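Local coordinates for protein dual function macrocyclase-peptidase POPB (Galerina marginata, PDB 5N4B) that cleaves peptide bonds after proline and joins peptide ends into macrocycles during biosynthesis of the amanitin toxins, at residues Pro13-Ser18 with Asp49-Ala54; Trp40-Thr45 with Ser670-Ala675. The protein carries 1 engineered substitution. One frame throughout, in Å; residues are numbered along the deposited sequence.

Interaction 1. Residues Pro13-Ser18 with Asp49-Ala54; sequences PSTRRS and DKWTTA
Thr15 meets Trp51 through a polar contact at the rim of the indole, and this pair, with Pro13 against Ala54, binds the extended N-terminal segment 13-18 to one turn of helix 46-64. The polar link is a hydrogen bond from Trp51 NE1 to Thr15 OG1. Although the two atoms are 2.9 Å apart, the bond is weak because the N-H points well off the oxygen, at 127°. OG1 lies in the plane of the indole, at its pyrrole edge, and also comes within 3.2 Å of Trp51 CD1. The other branch of the threonine is placed differently: Thr15 CG2 stands to one side of the ring plane, 3.4 Å from Trp51 NE1. Trp51 CG stands anti to the backbone N (chi1 -179°), which carries the ring away from its own helix and brings that edge to the loop. The hydroxyl is a donor in turn, with Thr15 OG1 bonded to Pro13 O at 2.9 Å from above the carbonyl plane. Thr15 OG1 thus accepts weakly from the indole N-H, while its bond to the backbone carbonyl fixes where the hydroxyl points.

The apolar contact lies one turn further along the helix, where the proline ring rests on the methyl of Ala54, with Pro13 CG 3.8 Å from Ala54 CB. Pro13 and Ala54 are partly exposed, whereas Trp51 is buried.

Beyond the two segments, Arg16 forms a salt bridge with Glu47 at the start of the same helix. Pro13 also touches Gln55 and Leu58 further along it, as well as Gln678 of helix 668-680. The far side of Trp51 turns inward to Phe671 and Ile674, placing the contact where the N-terminal loop runs over helices 46-64 and 668-680.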
loop_
_atom_site.group_PDB
_atom_site.type_symbol
_atom_site.label_atom_id
_atom_site.label_comp_id
_atom_site.label_asym_id
_atom_site.label_seq_id
_atom_site.Cartn_x
_atom_site.Cartn_y
_atom_site.Cartn_z
ATOM N N PRO A 13 24.441 20.694 -9.691
ATOM C CA PRO A 13 23.777 21.881 -10.224
ATOM C C PRO A 13 23.792 23.068 -9.277
ATOM O O PRO A 13 23.645 22.943 -8.050
ATOM C CB PRO A 13 22.341 21.387 -10.470
ATOM C CG PRO A 13 22.478 19.938 -10.731
ATOM C CD PRO A 13 23.551 19.520 -9.735
ATOM N N SER A 14 23.943 24.246 -9.876
ATOM C CA SER A 14 23.831 25.506 -9.152
ATOM C C SER A 14 22.438 25.625 -8.551
ATOM O O SER A 14 21.436 25.498 -9.248
ATOM C CB SER A 14 24.070 26.638 -10.157
ATOM O OG SER A 14 23.837 27.907 -9.566
ATOM N N THR A 15 22.380 25.817 -7.242
ATOM C CA THR A 15 21.117 25.778 -6.498
ATOM C C THR A 15 21.075 26.969 -5.562
ATOM O O THR A 15 21.799 27.004 -4.562
ATOM C CB THR A 15 20.970 24.480 -5.730
ATOM O OG1 THR A 15 21.137 23.414 -6.651
ATOM C CG2 THR A 15 19.588 24.346 -5.092
ATOM N N ARG A 16 20.227 27.938 -5.893
ATOM C CA ARG A 16 20.120 29.154 -5.109
ATOM C C ARG A 16 19.761 28.835 -3.674
ATOM O O ARG A 16 18.996 27.914 -3.403
ATOM C CB ARG A 16 19.002 30.029 -5.718
ATOM C CG ARG A 16 18.765 31.330 -4.984
ATOM C CD ARG A 16 17.922 32.259 -5.858
ATOM N NE ARG A 16 16.572 31.750 -6.069
ATOM C CZ ARG A 16 15.543 32.015 -5.268
ATOM N NH1 ARG A 16 15.689 32.797 -4.198
ATOM N NH2 ARG A 16 14.363 31.509 -5.532
ATOM N N ARG A 17 20.325 29.600 -2.735
ATOM C CA ARG A 17 19.987 29.533 -1.318
ATOM C C ARG A 17 19.316 30.827 -0.944
ATOM O O ARG A 17 19.944 31.899 -0.987
ATOM C CB ARG A 17 21.210 29.317 -0.441
ATOM C CG ARG A 17 21.822 27.932 -0.641
ATOM C CD ARG A 17 23.169 27.753 0.075
ATOM N NE ARG A 17 23.061 27.964 1.509
ATOM C CZ ARG A 17 22.597 27.087 2.391
ATOM N NH1 ARG A 17 22.158 25.898 2.004
ATOM N NH2 ARG A 17 22.581 27.363 3.693
ATOM N N SER A 18 18.046 30.753 -0.602
ATOM C CA SER A 18 17.330 31.945 -0.200
ATOM C C SER A 18 17.651 32.304 1.239
ATOM O O SER A 18 18.317 31.568 1.974
ATOM C CB SER A 18 15.844 31.756 -0.391
ATOM O OG SER A 18 15.319 31.028 0.712
ATOM N N ASP A 49 12.028 24.113 -12.635
ATOM C CA ASP A 49 12.142 23.242 -13.802
ATOM C C ASP A 49 13.586 23.136 -14.281
ATOM O O ASP A 49 14.039 22.053 -14.675
ATOM C CB ASP A 49 11.288 23.776 -14.941
ATOM C CG ASP A 49 9.799 23.650 -14.696
ATOM O OD1 ASP A 49 9.345 22.892 -13.817
ATOM O OD2 ASP A 49 9.060 24.320 -15.449
ATOM N N LYS A 50 14.324 24.242 -14.274
ATOM C CA LYS A 50 15.729 24.191 -14.674
ATOM C C LYS A 50 16.517 23.310 -13.716
ATOM O O LYS A 50 17.381 22.527 -14.132
ATOM C CB LYS A 50 16.357 25.581 -14.763
ATOM C CG LYS A 50 15.914 26.375 -15.994
ATOM C CD LYS A 50 16.492 27.805 -16.000
ATOM C CE LYS A 50 15.883 28.645 -17.135
ATOM N NZ LYS A 50 16.396 30.056 -17.141
ATOM N N TRP A 51 16.219 23.416 -12.437
ATOM C CA TRP A 51 16.922 22.632 -11.433
ATOM C C TRP A 51 16.578 21.157 -11.543
ATOM O O TRP A 51 17.474 20.302 -11.515
ATOM C CB TRP A 51 16.616 23.164 -10.047
ATOM C CG TRP A 51 17.297 22.446 -8.886
ATOM C CD1 TRP A 51 18.521 22.730 -8.342
ATOM C CD2 TRP A 51 16.788 21.334 -8.154
ATOM N NE1 TRP A 51 18.800 21.844 -7.321
ATOM C CE2 TRP A 51 17.745 20.976 -7.186
ATOM C CE3 TRP A 51 15.622 20.599 -8.241
ATOM C CZ2 TRP A 51 17.548 19.918 -6.303
ATOM C CZ3 TRP A 51 15.439 19.542 -7.372
ATOM C CH2 TRP A 51 16.396 19.223 -6.412
ATOM N N THR A 52 15.298 20.821 -11.687
ATOM C CA THR A 52 14.952 19.411 -11.789
ATOM C C THR A 52 15.517 18.793 -13.058
ATOM O O THR A 52 15.926 17.624 -13.043
ATOM C CB THR A 52 13.435 19.172 -11.714
ATOM O OG1 THR A 52 12.771 19.874 -12.769
ATOM C CG2 THR A 52 12.866 19.628 -10.393
ATOM N N THR A 53 15.499 19.553 -14.164
ATOM C CA THR A 53 16.067 19.085 -15.415
ATOM C C THR A 53 17.560 18.847 -15.269
ATOM O O THR A 53 18.074 17.795 -15.662
ATOM C CB THR A 53 15.782 20.102 -16.524
ATOM O OG1 THR A 53 14.376 20.172 -16.720
ATOM C CG2 THR A 53 16.462 19.678 -17.827
ATOM N N ALA A 54 18.270 19.796 -14.633
ATOM C CA ALA A 54 19.706 19.635 -14.405
ATOM C C ALA A 54 19.997 18.408 -13.527
ATOM O O ALA A 54 20.948 17.655 -13.783
ATOM C CB ALA A 54 20.330 20.882 -13.773
#

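Interaction 2. Residues Trp40-Thr45 with Ser670-Ala675; sequences WLEEST and SFKFIA
Leu41 packs against one side of helix 668-680, and this apolar part is the close-fitting half of the contact. Its side chain spans a helical turn: Leu41 CB lies 4.1 Å from Phe671 CB, while Leu41 CD1 lies 4.0 Å from Ala675 CB. The backbone joins in, since Leu41 O sits in the plane of the Phe671 ring, at its edge, 3.7 Å from Phe671 CD2. Leu41, Phe671 and Ala675 are all buried.

Toward the partly exposed Glu42 the packing gives way to charge. Lys672, extended beyond CG, reaches across to make a salt bridge, Lys672 NZ to Glu42 OE2, at 2.8 Å. The ammonium uses the anti lone pair of that oxygen, on the side away from OE1. Glu42 OE2 also pairs with Lys610, its stronger partner, and Lys672 with Asp36 and Asp607, so the bridge belongs to a network of alternating charges that probably offsets the cost of burying the lysine. Past Glu42 the chain turns away through the exposed Glu43 and Ser44 to Thr45, whose side chain caps the start of helix 46-64.

The Phe671 side chain is about 9 Å from that of the charge-relay Asp662, near the catalytic site but not part of it. The short 3-10 turn packs against both helix 46-64, through Trp51, and helix 668-680 of the alpha/beta-hydrolase domain, whose Phe671 packs on strands 653-659 and 688-693.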
loop_
_atom_site.group_PDB
_atom_site.type_symbol
_atom_site.label_atom_id
_atom_site.label_comp_id
_atom_site.label_asym_id
_atom_site.label_seq_id
_atom_site.Cartn_x
_atom_site.Cartn_y
_atom_site.Cartn_z
ATOM N N TRP A 40 12.125 27.570 -1.777
ATOM C CA TRP A 40 11.673 27.808 -3.143
ATOM C C TRP A 40 11.483 26.517 -3.933
ATOM O O TRP A 40 10.748 26.512 -4.917
ATOM C CB TRP A 40 12.602 28.785 -3.858
ATOM C CG TRP A 40 14.003 28.321 -3.995
ATOM C CD1 TRP A 40 15.006 28.481 -3.096
ATOM C CD2 TRP A 40 14.535 27.610 -5.099
ATOM N NE1 TRP A 40 16.160 27.890 -3.596
ATOM C CE2 TRP A 40 15.894 27.362 -4.825
ATOM C CE3 TRP A 40 14.004 27.171 -6.317
ATOM C CZ2 TRP A 40 16.730 26.705 -5.721
ATOM C CZ3 TRP A 40 14.834 26.511 -7.200
ATOM C CH2 TRP A 40 16.180 26.275 -6.899
ATOM N N LEU A 41 12.074 25.408 -3.504
ATOM C CA LEU A 41 11.859 24.115 -4.150
ATOM C C LEU A 41 10.515 23.525 -3.815
ATOM O O LEU A 41 10.180 22.462 -4.345
ATOM C CB LEU A 41 13.004 23.147 -3.797
ATOM C CG LEU A 41 14.288 23.445 -4.565
ATOM C CD1 LEU A 41 15.486 22.643 -4.017
ATOM C CD2 LEU A 41 14.119 23.110 -6.061
ATOM N N GLU A 42 9.730 24.172 -2.955
ATOM C CA GLU A 42 8.342 23.774 -2.735
ATOM C C GLU A 42 7.445 24.161 -3.902
ATOM O O GLU A 42 6.297 23.688 -3.959
ATOM C CB GLU A 42 7.759 24.427 -1.488
ATOM C CG GLU A 42 8.414 24.005 -0.200
ATOM C CD GLU A 42 8.092 24.899 0.979
ATOM O OE1 GLU A 42 7.212 25.804 0.911
ATOM O OE2 GLU A 42 8.709 24.691 2.039
ATOM N N GLU A 43 7.936 25.006 -4.803
ATOM C CA GLU A 43 7.094 25.690 -5.762
ATOM C C GLU A 43 7.240 25.093 -7.146
ATOM O O GLU A 43 8.119 24.266 -7.418
ATOM C CB GLU A 43 7.470 27.165 -5.828
ATOM C CG GLU A 43 7.525 27.895 -4.504
ATOM C CD GLU A 43 6.166 28.197 -3.861
ATOM O OE1 GLU A 43 5.116 27.788 -4.415
ATOM O OE2 GLU A 43 6.192 28.840 -2.783
ATOM N N SER A 44 6.392 25.559 -8.052
ATOM C CA SER A 44 6.468 25.137 -9.434
ATOM C C SER A 44 6.727 26.388 -10.258
ATOM O O SER A 44 5.873 27.289 -10.326
ATOM C CB SER A 44 5.183 24.437 -9.862
ATOM O OG SER A 44 5.229 24.171 -11.247
ATOM N N THR A 45 7.941 26.491 -10.788
ATOM C CA THR A 45 8.405 27.695 -11.469
ATOM C C THR A 45 9.422 27.312 -12.539
ATOM O O THR A 45 9.946 26.189 -12.587
ATOM C CB THR A 45 9.108 28.687 -10.537
ATOM O OG1 THR A 45 10.363 28.116 -10.149
ATOM C CG2 THR A 45 8.296 29.032 -9.317
ATOM N N SER A 670 12.028 15.369 -0.964
ATOM C CA SER A 670 13.243 14.883 -1.579
ATOM C C SER A 670 14.080 16.004 -2.191
ATOM O O SER A 670 15.313 15.951 -2.158
ATOM C CB SER A 670 12.910 13.915 -2.693
ATOM O OG SER A 670 12.459 12.689 -2.166
ATOM N N PHE A 671 13.439 17.002 -2.811
ATOM C CA PHE A 671 14.207 18.108 -3.405
ATOM C C PHE A 671 15.027 18.851 -2.339
ATOM O O PHE A 671 16.221 19.138 -2.540
ATOM C CB PHE A 671 13.293 19.103 -4.120
ATOM C CG PHE A 671 12.568 18.590 -5.298
ATOM C CD1 PHE A 671 12.858 17.359 -5.878
ATOM C CD2 PHE A 671 11.538 19.368 -5.854
ATOM C CE1 PHE A 671 12.127 16.930 -7.002
ATOM C CE2 PHE A 671 10.837 18.938 -6.947
ATOM C CZ PHE A 671 11.130 17.713 -7.515
ATOM N N LYS A 672 14.404 19.171 -1.211
ATOM C CA LYS A 672 15.147 19.842 -0.161
ATOM C C LYS A 672 16.252 18.949 0.367
ATOM O O LYS A 672 17.358 19.412 0.649
ATOM C CB LYS A 672 14.233 20.262 0.975
ATOM C CG LYS A 672 13.294 21.403 0.652
ATOM C CD LYS A 672 12.596 21.858 1.941
ATOM C CE LYS A 672 11.565 22.853 1.627
ATOM N NZ LYS A 672 10.892 23.208 2.871
ATOM N N PHE A 673 15.966 17.663 0.540
ATOM C CA PHE A 673 16.978 16.776 1.095
ATOM C C PHE A 673 18.196 16.698 0.182
ATOM O O PHE A 673 19.333 16.839 0.647
ATOM C CB PHE A 673 16.400 15.406 1.444
ATOM C CG PHE A 673 17.361 14.517 2.163
ATOM C CD1 PHE A 673 17.728 14.826 3.462
ATOM C CD2 PHE A 673 17.919 13.437 1.537
ATOM C CE1 PHE A 673 18.601 14.017 4.161
ATOM C CE2 PHE A 673 18.808 12.609 2.232
ATOM C CZ PHE A 673 19.154 12.934 3.542
ATOM N N ILE A 674 17.991 16.482 -1.119
ATOM C CA ILE A 674 19.127 16.331 -2.034
ATOM C C ILE A 674 19.883 17.656 -2.169
ATOM O O ILE A 674 21.119 17.683 -2.229
ATOM C CB ILE A 674 18.733 15.720 -3.387
ATOM C CG1 ILE A 674 19.955 15.215 -4.181
ATOM C CG2 ILE A 674 17.971 16.721 -4.203
ATOM C CD1 ILE A 674 20.700 14.091 -3.514
ATOM N N ALA A 675 19.169 18.779 -2.185
ATOM C CA ALA A 675 19.868 20.063 -2.255
ATOM C C ALA A 675 20.725 20.289 -1.017
ATOM O O ALA A 675 21.836 20.834 -1.103
ATOM C CB ALA A 675 18.833 21.177 -2.424
#

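How the interactions relate
Interaction 1 is made within the N-terminal part of the chain, whereas interaction 2 joins that part to helix 668-680 of the hydrolase domain. They also differ in depth. Interaction 1 lies at the surface, with one weak hydrogen bond and a little apolar contact; interaction 2 is buried and combines aliphatic packing with a networked salt bridge. Their centres are 9 Å apart, and Trp51 joins them: its ring meets Phe671 edge-to-face, with Trp51 CZ3 3.7 Å from Phe671 CG, and also packs on Leu41 and Ile674. A second connection runs from Trp40 NE1 to Arg16 O, a probable hydrogen bond of 2.8 Å. Loop 13-18, turn 40-45 and helix 46-64 therefore form one layer over helix 668-680.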